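Local coordinates for protein cellobiose 2-epimerase (Spirochaeta thermophila DSM 6192, PDB 5ZIG) that probably catalyses the reversible epimerization of cellobiose to beta-D-glucosyl-(1->4)-D-mannose, at residues P28-Q33 / G357-W362; K117-N122 / E170-P175. One frame throughout, in Å; residues are numbered along the deposited sequence.

Contact 1. Residues P28-Q33 / G357-W362; sequences PFWLGQ and GGEWFW
The ring of Phe29 overlaps the aliphatic part of Glu359. CB of Glu359 stands over the ring centre of Phe29 in a CH-pi contact, 3.9 Å from the centroid. CG of Glu359 lies 3.6 Å from CD2 of Phe29. The two side chains cross at about a right angle. CG of Phe29 is anti to its backbone N (chi1 170°), which sets it on the loop side. Gly358 CA is 4.0 Å from CD1 of Phe29. A CB on Gly358 would strike this ring and jam against the preceding carbonyl.

The bend of Glu359 at chi2 (-93°) carries its carboxylate past Phe29 to Trp30. Trp30 NE1 donates to Glu359 OE2 at 3.0 Å. OE2 lies near the indole plane, and the N-H reaches it on the anti side of the carboxylate, tilted 33° out of that plane. OE1 accepts from Trp360 N, above the carboxylate plane, and forms a salt bridge with Lys381. Asn386 gives OE2 a second bond. The buried acid is thus gripped at both oxygens.

The contact joins the first helix, 7-31, to the loop leading toward the last, 384-402, consistent with closure of the (alpha/alpha)6 barrel of the N-acylglucosamine 2-epimerase family.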
loop_
_atom_site.group_PDB
_atom_site.type_symbol
_atom_site.label_atom_id
_atom_site.label_comp_id
_atom_site.label_asym_id
_atom_site.label_seq_id
_atom_site.Cartn_x
_atom_site.Cartn_y
_atom_site.Cartn_z
ATOM N N PRO A 28 5.562 -7.795 16.778
ATOM C CA PRO A 28 6.379 -8.876 17.365
ATOM C C PRO A 28 6.572 -10.056 16.434
ATOM O O PRO A 28 7.621 -10.702 16.480
ATOM C CB PRO A 28 5.595 -9.275 18.625
ATOM C CG PRO A 28 4.800 -8.069 18.968
ATOM C CD PRO A 28 4.432 -7.431 17.661
ATOM N N PHE A 29 5.605 -10.348 15.571
ATOM C CA PHE A 29 5.784 -11.461 14.656
ATOM C C PHE A 29 6.867 -11.138 13.634
ATOM O O PHE A 29 7.733 -11.972 13.360
ATOM C CB PHE A 29 4.455 -11.787 13.979
ATOM C CG PHE A 29 4.559 -12.758 12.836
ATOM C CD1 PHE A 29 4.275 -14.112 13.033
ATOM C CD2 PHE A 29 4.860 -12.321 11.560
ATOM C CE1 PHE A 29 4.319 -15.008 11.976
ATOM C CE2 PHE A 29 4.931 -13.217 10.501
ATOM C CZ PHE A 29 4.650 -14.566 10.722
ATOM N N TRP A 30 6.860 -9.921 13.087
ATOM C CA TRP A 30 7.851 -9.595 12.064
ATOM C C TRP A 30 9.230 -9.402 12.674
ATOM O O TRP A 30 10.231 -9.788 12.062
ATOM C CB TRP A 30 7.404 -8.371 11.272
ATOM C CG TRP A 30 6.245 -8.707 10.418
ATOM C CD1 TRP A 30 4.951 -8.285 10.578
ATOM C CD2 TRP A 30 6.247 -9.579 9.277
ATOM N NE1 TRP A 30 4.156 -8.831 9.596
ATOM C CE2 TRP A 30 4.931 -9.618 8.779
ATOM C CE3 TRP A 30 7.244 -10.314 8.613
ATOM C CZ2 TRP A 30 4.577 -10.384 7.655
ATOM C CZ3 TRP A 30 6.892 -11.057 7.491
ATOM C CH2 TRP A 30 5.575 -11.084 7.027
ATOM N N LEU A 31 9.294 -8.846 13.887
ATOM C CA LEU A 31 10.569 -8.691 14.577
ATOM C C LEU A 31 11.292 -10.013 14.699
ATOM O O LEU A 31 12.527 -10.044 14.691
ATOM C CB LEU A 31 10.365 -8.103 15.975
ATOM C CG LEU A 31 10.359 -6.584 16.118
ATOM C CD1 LEU A 31 10.152 -6.182 17.582
ATOM C CD2 LEU A 31 11.630 -6.008 15.573
ATOM N N GLY A 32 10.543 -11.112 14.829
ATOM C CA GLY A 32 11.130 -12.430 14.889
ATOM C C GLY A 32 11.435 -13.068 13.550
ATOM O O GLY A 32 11.686 -14.273 13.511
ATOM N N GLN A 33 11.420 -12.310 12.449
ATOM C CA GLN A 33 11.634 -12.866 11.113
ATOM C C GLN A 33 12.798 -12.200 10.382
ATOM O O GLN A 33 12.839 -12.220 9.150
ATOM C CB GLN A 33 10.372 -12.753 10.258
ATOM C CG GLN A 33 9.119 -13.281 10.906
ATOM C CD GLN A 33 8.980 -14.761 10.748
ATOM O OE1 GLN A 33 9.913 -15.441 10.322
ATOM N NE2 GLN A 33 7.809 -15.280 11.079
ATOM N N GLY A 357 -1.158 -19.244 14.844
ATOM C CA GLY A 357 0.073 -19.192 14.119
ATOM C C GLY A 357 0.730 -17.849 13.897
ATOM O O GLY A 357 1.743 -17.778 13.253
ATOM N N GLY A 358 0.121 -16.788 14.393
ATOM C CA GLY A 358 0.677 -15.456 14.283
ATOM C C GLY A 358 0.228 -14.624 13.111
ATOM O O GLY A 358 -0.274 -15.126 12.177
ATOM N N GLU A 359 0.360 -13.316 13.245
ATOM C CA GLU A 359 -0.024 -12.339 12.237
ATOM C C GLU A 359 -1.456 -12.475 11.735
ATOM O O GLU A 359 -2.329 -12.826 12.432
ATOM C CB GLU A 359 0.972 -12.387 11.069
ATOM C CG GLU A 359 1.624 -11.103 10.672
ATOM C CD GLU A 359 0.890 -10.387 9.574
ATOM O OE1 GLU A 359 -0.002 -10.924 8.957
ATOM O OE2 GLU A 359 1.210 -9.262 9.337
ATOM N N TRP A 360 -1.657 -12.176 10.484
ATOM C CA TRP A 360 -2.912 -12.267 9.821
ATOM C C TRP A 360 -2.894 -13.249 8.659
ATOM O O TRP A 360 -1.928 -13.373 7.983
ATOM C CB TRP A 360 -3.337 -10.900 9.267
ATOM C CG TRP A 360 -3.594 -9.731 10.223
ATOM C CD1 TRP A 360 -3.220 -9.611 11.508
ATOM C CD2 TRP A 360 -4.255 -8.519 9.916
ATOM N NE1 TRP A 360 -3.584 -8.458 12.015
ATOM C CE2 TRP A 360 -4.249 -7.753 11.068
ATOM C CE3 TRP A 360 -4.853 -8.013 8.790
ATOM C CZ2 TRP A 360 -4.822 -6.508 11.117
ATOM C CZ3 TRP A 360 -5.419 -6.793 8.857
ATOM C CH2 TRP A 360 -5.397 -6.058 10.004
ATOM N N PHE A 361 -3.965 -13.992 8.472
ATOM C CA PHE A 361 -4.085 -14.831 7.292
ATOM C C PHE A 361 -4.052 -13.971 6.033
ATOM O O PHE A 361 -4.479 -12.816 6.040
ATOM C CB PHE A 361 -5.368 -15.648 7.366
ATOM C CG PHE A 361 -5.349 -16.696 8.468
ATOM C CD1 PHE A 361 -6.302 -16.694 9.490
ATOM C CD2 PHE A 361 -4.362 -17.672 8.487
ATOM C CE1 PHE A 361 -6.268 -17.662 10.502
ATOM C CE2 PHE A 361 -4.325 -18.640 9.493
ATOM C CZ PHE A 361 -5.282 -18.636 10.497
ATOM N N TRP A 362 -3.485 -14.529 4.952
ATOM C CA TRP A 362 -3.600 -13.880 3.646
ATOM C C TRP A 362 -5.062 -13.692 3.245
ATOM O O TRP A 362 -5.428 -12.667 2.666
ATOM C CB TRP A 362 -2.872 -14.709 2.583
ATOM C CG TRP A 362 -3.048 -14.162 1.197
ATOM C CD1 TRP A 362 -4.169 -14.233 0.412
ATOM C CD2 TRP A 362 -2.058 -13.480 0.420
ATOM N NE1 TRP A 362 -3.943 -13.618 -0.792
ATOM C CE2 TRP A 362 -2.652 -13.154 -0.819
ATOM C CE3 TRP A 362 -0.723 -13.124 0.650
ATOM C CZ2 TRP A 362 -1.969 -12.464 -1.817
ATOM C CZ3 TRP A 362 -0.042 -12.431 -0.346
ATOM C CH2 TRP A 362 -0.671 -12.110 -1.565
#

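Contact 2. Residues K117-N122 / E170-P175; sequences KKLYGN and EDWSTP
Trp172 lays one face of its indole against Lys117, and the two side chains cross at about a right angle. CB of Lys117 sits over the six-membered ring of Trp172, toward the rim, in a CH-pi contact 3.8 Å from the centroid. CG of Lys117 lies by the CE2-NE1 bond of Trp172, 3.7 Å from CE2. Bends at chi2 and chi3 (-113°) fold the lysine chain so that CE of Lys117 lies 3.6 Å from NE1 of Trp172.

The far end of the indole meets the start of helix 119-136. Asn122 and Trp172 reach toward each other tip to tip, with amide and ring planes 71° apart. OD1 of Asn122 lies near the plane of the indole, 3.8 Å from CZ2 of Trp172. The amide of Asn122 is held by a nearly straight bond from ND2 to Lys118 O, at 2.9 Å, while OD1 accepts from the backbone N of Phe102. Leu119 CD1 adds an apolar contact at 3.8 Å from CZ3 of Trp172. An alanine in place of Trp172 would probably open a gap beside Lys117, Leu119 and Asn122 and leave the lysine methylenes without their aromatic cover.

Lys117 NZ makes a weak bond to Glu170 O. Its stronger partners are Asp96, in a salt bridge, and the carbonyl of Arg100, which also accepts from Trp172 NE1. The carboxylate of Glu170 pairs with Arg115 through OE2. The lysine therefore works in two ways: its methylenes pack on the buried indole, while its ammonium is likely to be stabilised by Asp96 and the nearby carbonyls.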
loop_
_atom_site.group_PDB
_atom_site.type_symbol
_atom_site.label_atom_id
_atom_site.label_comp_id
_atom_site.label_asym_id
_atom_site.label_seq_id
_atom_site.Cartn_x
_atom_site.Cartn_y
_atom_site.Cartn_z
ATOM N N LYS A 117 14.025 -3.522 -13.272
ATOM C CA LYS A 117 13.640 -2.362 -12.464
ATOM C C LYS A 117 12.151 -2.091 -12.654
ATOM O O LYS A 117 11.739 -1.439 -13.615
ATOM C CB LYS A 117 14.459 -1.136 -12.851
ATOM C CG LYS A 117 15.912 -1.418 -12.990
ATOM C CD LYS A 117 16.456 -2.017 -11.685
ATOM C CE LYS A 117 17.425 -1.086 -10.999
ATOM N NZ LYS A 117 18.766 -1.040 -11.676
ATOM N N LYS A 118 11.342 -2.578 -11.721
ATOM C CA LYS A 118 9.915 -2.295 -11.747
ATOM C C LYS A 118 9.647 -0.993 -11.002
ATOM O O LYS A 118 10.079 -0.823 -9.858
ATOM C CB LYS A 118 9.125 -3.446 -11.125
ATOM C CG LYS A 118 9.416 -4.796 -11.775
ATOM C CD LYS A 118 8.252 -5.785 -11.623
ATOM C CE LYS A 118 8.615 -7.181 -12.138
ATOM N NZ LYS A 118 7.398 -8.021 -12.351
ATOM N N LEU A 119 8.949 -0.069 -11.665
ATOM C CA LEU A 119 8.626 1.198 -11.021
ATOM C C LEU A 119 7.810 0.969 -9.756
ATOM O O LEU A 119 8.004 1.666 -8.750
ATOM C CB LEU A 119 7.886 2.113 -11.994
ATOM C CG LEU A 119 8.862 2.894 -12.882
ATOM C CD1 LEU A 119 9.674 1.983 -13.818
ATOM C CD2 LEU A 119 8.119 3.945 -13.645
ATOM N N TYR A 120 6.936 -0.033 -9.781
ATOM C CA TYR A 120 6.183 -0.390 -8.583
ATOM C C TYR A 120 7.108 -0.568 -7.399
ATOM O O TYR A 120 6.903 0.036 -6.342
ATOM C CB TYR A 120 5.387 -1.655 -8.825
ATOM C CG TYR A 120 4.485 -2.015 -7.672
ATOM C CD1 TYR A 120 4.934 -2.831 -6.640
ATOM C CD2 TYR A 120 3.186 -1.529 -7.612
ATOM C CE1 TYR A 120 4.110 -3.159 -5.581
ATOM C CE2 TYR A 120 2.348 -1.863 -6.554
ATOM C CZ TYR A 120 2.815 -2.679 -5.544
ATOM O OH TYR A 120 1.983 -3.008 -4.489
ATOM N N GLY A 121 8.143 -1.386 -7.556
ATOM C CA GLY A 121 9.067 -1.605 -6.454
ATOM C C GLY A 121 9.967 -0.430 -6.148
ATOM O O GLY A 121 10.266 -0.148 -4.985
ATOM N N ASN A 122 10.459 0.239 -7.192
ATOM C CA ASN A 122 11.256 1.436 -6.966
ATOM C C ASN A 122 10.433 2.539 -6.294
ATOM O O ASN A 122 10.978 3.314 -5.492
ATOM C CB ASN A 122 11.858 1.900 -8.296
ATOM C CG ASN A 122 13.075 1.068 -8.696
ATOM O OD1 ASN A 122 14.205 1.436 -8.401
ATOM N ND2 ASN A 122 12.842 -0.074 -9.324
ATOM N N GLU A 170 17.533 -3.752 -16.793
ATOM C CA GLU A 170 18.440 -3.420 -15.701
ATOM C C GLU A 170 19.083 -2.045 -15.899
ATOM O O GLU A 170 19.120 -1.229 -14.968
ATOM C CB GLU A 170 19.501 -4.515 -15.559
ATOM C CG GLU A 170 20.477 -4.256 -14.426
ATOM C CD GLU A 170 21.541 -5.332 -14.303
ATOM O OE1 GLU A 170 21.566 -6.248 -15.158
ATOM O OE2 GLU A 170 22.353 -5.252 -13.351
ATOM N N ASP A 171 19.549 -1.752 -17.124
ATOM C CA ASP A 171 20.236 -0.501 -17.424
ATOM C C ASP A 171 19.290 0.679 -17.617
ATOM O O ASP A 171 19.756 1.763 -17.986
ATOM C CB ASP A 171 21.126 -0.669 -18.669
ATOM C CG ASP A 171 20.341 -1.088 -19.914
ATOM O OD1 ASP A 171 19.108 -0.858 -19.973
ATOM O OD2 ASP A 171 20.956 -1.643 -20.847
ATOM N N TRP A 172 17.984 0.483 -17.403
ATOM C CA TRP A 172 16.928 1.497 -17.511
ATOM C C TRP A 172 16.752 2.012 -18.937
ATOM O O TRP A 172 16.236 3.124 -19.142
ATOM C CB TRP A 172 17.173 2.684 -16.568
ATOM C CG TRP A 172 16.924 2.440 -15.098
ATOM C CD1 TRP A 172 17.856 2.114 -14.159
ATOM C CD2 TRP A 172 15.673 2.558 -14.394
ATOM N NE1 TRP A 172 17.267 1.998 -12.922
ATOM C CE2 TRP A 172 15.932 2.280 -13.035
ATOM C CE3 TRP A 172 14.368 2.892 -14.777
ATOM C CZ2 TRP A 172 14.930 2.294 -12.061
ATOM C CZ3 TRP A 172 13.365 2.909 -13.792
ATOM C CH2 TRP A 172 13.660 2.607 -12.463
ATOM N N SER A 173 17.145 1.224 -19.934
ATOM C CA SER A 173 17.114 1.678 -21.318
ATOM C C SER A 173 15.830 1.313 -22.050
ATOM O O SER A 173 15.395 2.068 -22.924
ATOM C CB SER A 173 18.291 1.076 -22.100
ATOM O OG SER A 173 18.036 -0.271 -22.465
ATOM N N THR A 174 15.239 0.164 -21.736
ATOM C CA THR A 174 14.165 -0.437 -22.516
ATOM C C THR A 174 12.934 -0.640 -21.645
ATOM O O THR A 174 12.998 -1.404 -20.668
ATOM C CB THR A 174 14.644 -1.779 -23.088
ATOM O OG1 THR A 174 15.744 -1.553 -23.976
ATOM C CG2 THR A 174 13.515 -2.520 -23.812
ATOM N N PRO A 175 11.807 0.018 -21.919
ATOM C CA PRO A 175 10.608 -0.247 -21.120
ATOM C C PRO A 175 10.109 -1.665 -21.351
ATOM O O PRO A 175 10.204 -2.213 -22.453
ATOM C CB PRO A 175 9.599 0.805 -21.612
ATOM C CG PRO A 175 10.126 1.271 -22.944
ATOM C CD PRO A 175 11.613 1.112 -22.891
#

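How the contacts relate
Contact 2 is nested inside the loop closed by contact 1. Their centres are 31 Å apart and their nearest atoms about 10 Å. They share no helix or strand. Both centres lie 18 to 19 Å from that of the chain, so neither is central. Contact 1 is partly buried and spans 324 residues, bringing the first helix to a late loop. Contact 2 is buried and spans 48 residues, joining a short strand and the helix after it to the loop between strands 167-168 and 175-176. Both rest aliphatic carbons of a charged residue on an aromatic face. In contact 1 the acid bonds across to an indole. In contact 2 only a weak bond crosses, and packing dominates.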